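Local coordinates for protein putative 5-carboxymethyl-2-hydroxymuconate isomerase (PDB 3E6Q) that probably acts as a 5-carboxymethyl-2-hydroxymuconate delta-isomerase and assembles from three copies of the chain, at residues 32-42 with 108-117. Sequence-based numbering, arbitrary orientation. Where two conformers were deposited one is given.
Sequences NLRLETSPGEL and VLAGAVAGGG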
loop_
_atom_site.group_PDB
_atom_site.type_symbol
_atom_site.label_atom_id
_atom_site.label_comp_id
_atom_site.label_asym_id
_atom_site.label_seq_id
_atom_site.Cartn_x
_atom_site.Cartn_y
_atom_site.Cartn_z
ATOM N N ASN A 32 3.607 5.164 18.070
ATOM C CA ASN A 32 3.851 4.821 19.490
ATOM C C ASN A 32 4.636 3.566 19.754
ATOM O O ASN A 32 4.872 3.227 20.909
ATOM C CB ASN A 32 2.525 4.778 20.257
ATOM C CG ASN A 32 1.586 3.704 19.784
ATOM O OD1 ASN A 32 1.763 3.169 18.704
ATOM N ND2 ASN A 32 0.557 3.391 20.607
ATOM N N LEU A 33 5.010 2.839 18.695
ATOM C CA LEU A 33 5.750 1.598 18.847
ATOM C C LEU A 33 7.229 1.849 19.080
ATOM O O LEU A 33 7.903 2.504 18.269
ATOM C CB LEU A 33 5.592 0.705 17.599
ATOM C CG LEU A 33 6.181 -0.708 17.749
ATOM C CD1 LEU A 33 5.508 -1.493 18.913
ATOM C CD2 LEU A 33 5.987 -1.446 16.430
ATOM N N ARG A 34 7.752 1.235 20.138
ATOM C CA ARG A 34 9.182 1.255 20.443
ATOM C C ARG A 34 9.768 -0.028 19.921
ATOM O O ARG A 34 9.236 -1.076 20.193
ATOM C CB ARG A 34 9.408 1.363 21.963
ATOM C CG ARG A 34 8.956 2.712 22.528
ATOM C CD ARG A 34 9.202 2.824 24.025
ATOM N NE ARG A 34 8.418 1.823 24.718
ATOM C CZ ARG A 34 8.903 0.718 25.265
ATOM N NH1 ARG A 34 8.056 -0.105 25.888
ATOM N NH2 ARG A 34 10.197 0.429 25.201
ATOM N N LEU A 35 10.911 0.073 19.235
ATOM C CA LEU A 35 11.636 -1.087 18.685
ATOM C C LEU A 35 12.982 -1.210 19.366
ATOM O O LEU A 35 13.515 -0.202 19.908
ATOM C CB LEU A 35 11.897 -0.885 17.167
ATOM C CG LEU A 35 10.665 -0.710 16.269
ATOM C CD1 LEU A 35 11.099 -0.440 14.818
ATOM C CD2 LEU A 35 9.770 -1.882 16.326
ATOM N N GLU A 36 13.536 -2.406 19.318
ATOM C CA GLU A 36 14.894 -2.658 19.813
ATOM C C GLU A 36 15.963 -2.209 18.834
ATOM O O GLU A 36 17.164 -2.171 19.177
ATOM C CB GLU A 36 15.075 -4.143 20.109
ATOM C CG GLU A 36 14.063 -4.766 21.076
ATOM C CD GLU A 36 14.260 -4.334 22.554
ATOM O OE1 GLU A 36 15.193 -3.567 22.859
ATOM O OE2 GLU A 36 13.463 -4.745 23.434
ATOM N N THR A 37 15.570 -1.936 17.602
ATOM C CA THR A 37 16.527 -1.611 16.573
ATOM C C THR A 37 16.054 -0.356 15.858
ATOM O O THR A 37 14.894 -0.006 15.925
ATOM C CB THR A 37 16.579 -2.754 15.520
ATOM O OG1 THR A 37 15.326 -2.871 14.874
ATOM C CG2 THR A 37 16.973 -4.102 16.131
ATOM N N SER A 38 16.942 0.318 15.150
ATOM C CA SER A 38 16.506 1.367 14.257
ATOM C C SER A 38 15.619 0.755 13.154
ATOM O O SER A 38 15.684 -0.454 12.942
ATOM C CB SER A 38 17.683 2.034 13.586
ATOM O OG SER A 38 18.416 1.118 12.781
ATOM N N PRO A 39 14.828 1.587 12.483
ATOM C CA PRO A 39 14.130 1.095 11.252
ATOM C C PRO A 39 15.075 0.489 10.234
ATOM O O PRO A 39 14.774 -0.537 9.645
ATOM C CB PRO A 39 13.459 2.361 10.702
ATOM C CG PRO A 39 13.172 3.192 11.993
ATOM C CD PRO A 39 14.452 2.978 12.793
ATOM N N GLY A 40 16.224 1.118 10.062
ATOM C CA GLY A 40 17.205 0.685 9.078
ATOM C C GLY A 40 17.750 -0.697 9.444
ATOM O O GLY A 40 17.932 -1.569 8.565
ATOM N N GLU A 41 18.040 -0.907 10.727
ATOM C CA GLU A 41 18.480 -2.214 11.223
ATOM C C GLU A 41 17.416 -3.289 11.076
ATOM O O GLU A 41 17.714 -4.416 10.750
ATOM C CB GLU A 41 18.850 -2.119 12.699
ATOM C CG GLU A 41 19.187 -3.434 13.396
ATOM C CD GLU A 41 20.309 -4.232 12.750
ATOM O OE1 GLU A 41 20.463 -5.403 13.139
ATOM O OE2 GLU A 41 21.033 -3.714 11.867
ATOM N N LEU A 42 16.160 -2.930 11.352
ATOM C CA LEU A 42 15.071 -3.855 11.147
ATOM C C LEU A 42 14.955 -4.260 9.642
ATOM O O LEU A 42 14.770 -5.453 9.313
ATOM C CB LEU A 42 13.745 -3.286 11.681
ATOM C CG LEU A 42 12.490 -4.120 11.388
ATOM C CD1 LEU A 42 12.636 -5.541 11.964
ATOM C CD2 LEU A 42 11.216 -3.354 11.935
ATOM N N VAL A 108 11.331 -12.158 12.627
ATOM C CA VAL A 108 12.181 -10.979 12.649
ATOM C C VAL A 108 11.447 -9.766 13.283
ATOM O O VAL A 108 12.000 -9.064 14.160
ATOM C CB VAL A 108 12.665 -10.621 11.211
ATOM C CG1 VAL A 108 13.370 -9.284 11.204
ATOM C CG2 VAL A 108 13.613 -11.741 10.647
ATOM N N LEU A 109 10.254 -9.475 12.764
ATOM C CA LEU A 109 9.458 -8.344 13.236
ATOM C C LEU A 109 9.160 -8.473 14.729
ATOM O O LEU A 109 9.363 -7.538 15.503
ATOM C CB LEU A 109 8.136 -8.260 12.477
ATOM C CG LEU A 109 8.131 -7.891 11.003
ATOM C CD1 LEU A 109 6.639 -7.768 10.611
ATOM C CD2 LEU A 109 8.873 -6.589 10.732
ATOM N N ALA A 110 8.690 -9.646 15.154
ATOM C CA ALA A 110 8.304 -9.840 16.566
ATOM C C ALA A 110 9.531 -9.637 17.483
ATOM O O ALA A 110 9.426 -9.009 18.571
ATOM C CB ALA A 110 7.677 -11.231 16.783
ATOM N N GLY A 111 10.685 -10.123 17.011
ATOM C CA GLY A 111 11.961 -9.972 17.722
ATOM C C GLY A 111 12.391 -8.521 17.938
ATOM O O GLY A 111 13.090 -8.212 18.924
ATOM N N ALA A 112 11.959 -7.643 17.053
ATOM C CA ALA A 112 12.350 -6.241 17.047
ATOM C C ALA A 112 11.511 -5.366 17.972
ATOM O O ALA A 112 11.894 -4.225 18.241
ATOM C CB ALA A 112 12.305 -5.660 15.593
ATOM N N VAL A 113 10.385 -5.895 18.447
ATOM C CA VAL A 113 9.454 -5.098 19.252
ATOM C C VAL A 113 10.006 -4.928 20.662
ATOM O O VAL A 113 10.298 -5.915 21.336
ATOM C CB VAL A 113 8.052 -5.767 19.339
ATOM C CG1 VAL A 113 7.144 -5.078 20.410
ATOM C CG2 VAL A 113 7.343 -5.774 17.917
ATOM N N ALA A 114 10.068 -3.677 21.132
ATOM C CA ALA A 114 10.384 -3.393 22.525
ATOM C C ALA A 114 9.050 -3.313 23.257
ATOM O O ALA A 114 8.874 -3.994 24.257
ATOM C CB ALA A 114 11.202 -2.110 22.682
ATOM N N GLY A 115 8.111 -2.514 22.770
ATOM C CA GLY A 115 6.804 -2.322 23.408
ATOM C C GLY A 115 6.069 -1.109 22.853
ATOM O O GLY A 115 6.670 -0.258 22.176
ATOM N N GLY A 116 4.779 -0.974 23.159
ATOM C CA GLY A 116 4.055 0.210 22.752
ATOM C C GLY A 116 2.667 0.117 23.326
ATOM O O GLY A 116 2.171 -0.981 23.481
ATOM N N GLY A 117 2.066 1.266 23.628
ATOM C CA GLY A 117 0.731 1.304 24.203
ATOM C C GLY A 117 0.704 0.701 25.585
ATOM O O GLY A 117 1.742 0.629 26.279
HETATM O O HOH W 1 4.072 3.610 23.402
HETATM O O HOH W 2 9.746 -2.320 27.113
HETATM O O HOH W 3 4.961 0.776 26.210
#
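Arg34 and Gly115 form an antiparallel hydrogen-bonded pair between the short strands 34-35 and 113-115, Arg34 N donating to Gly115 O (2.7 Å). Arg34 O in turn takes two N-H groups from one face of its plane, Ala114 N at 2.9 Å and Gly115 N at 3.2 Å; two residues opposite one make this a classic beta bulge. Beyond it Glu36 N donates to Ala112 O (2.7 Å), beside helix 95-112.

The Arg34 side chain, bent at chi3 (-63°), folds back over the Gly115 backbone, the guanidinium laying a face over it. Two waters in the guanidinium plane link NH1 to Gly117 O and, weakly, to Ala114 O; a third joins Asn32 O to Gly117 N. Glu36, turned at chi2, brings OE2 3.6 Å from Ala114 CB.

Apolar contact gathers round Leu42 CD1, which lies 3.6 Å from Ala112 CB and also touches Val108 CG1 and Leu109 CD2, joining helix 39-52 to helix 95-112. Leu33 CD1 rests against Val113 CG1 (4.2 Å), above strands 82-90 and 121-130.

Backbone bonds thus fix the register of this small two-stranded sheet, water and charged side chains border it, and Leu33 and Val113 pack it on the main sheet.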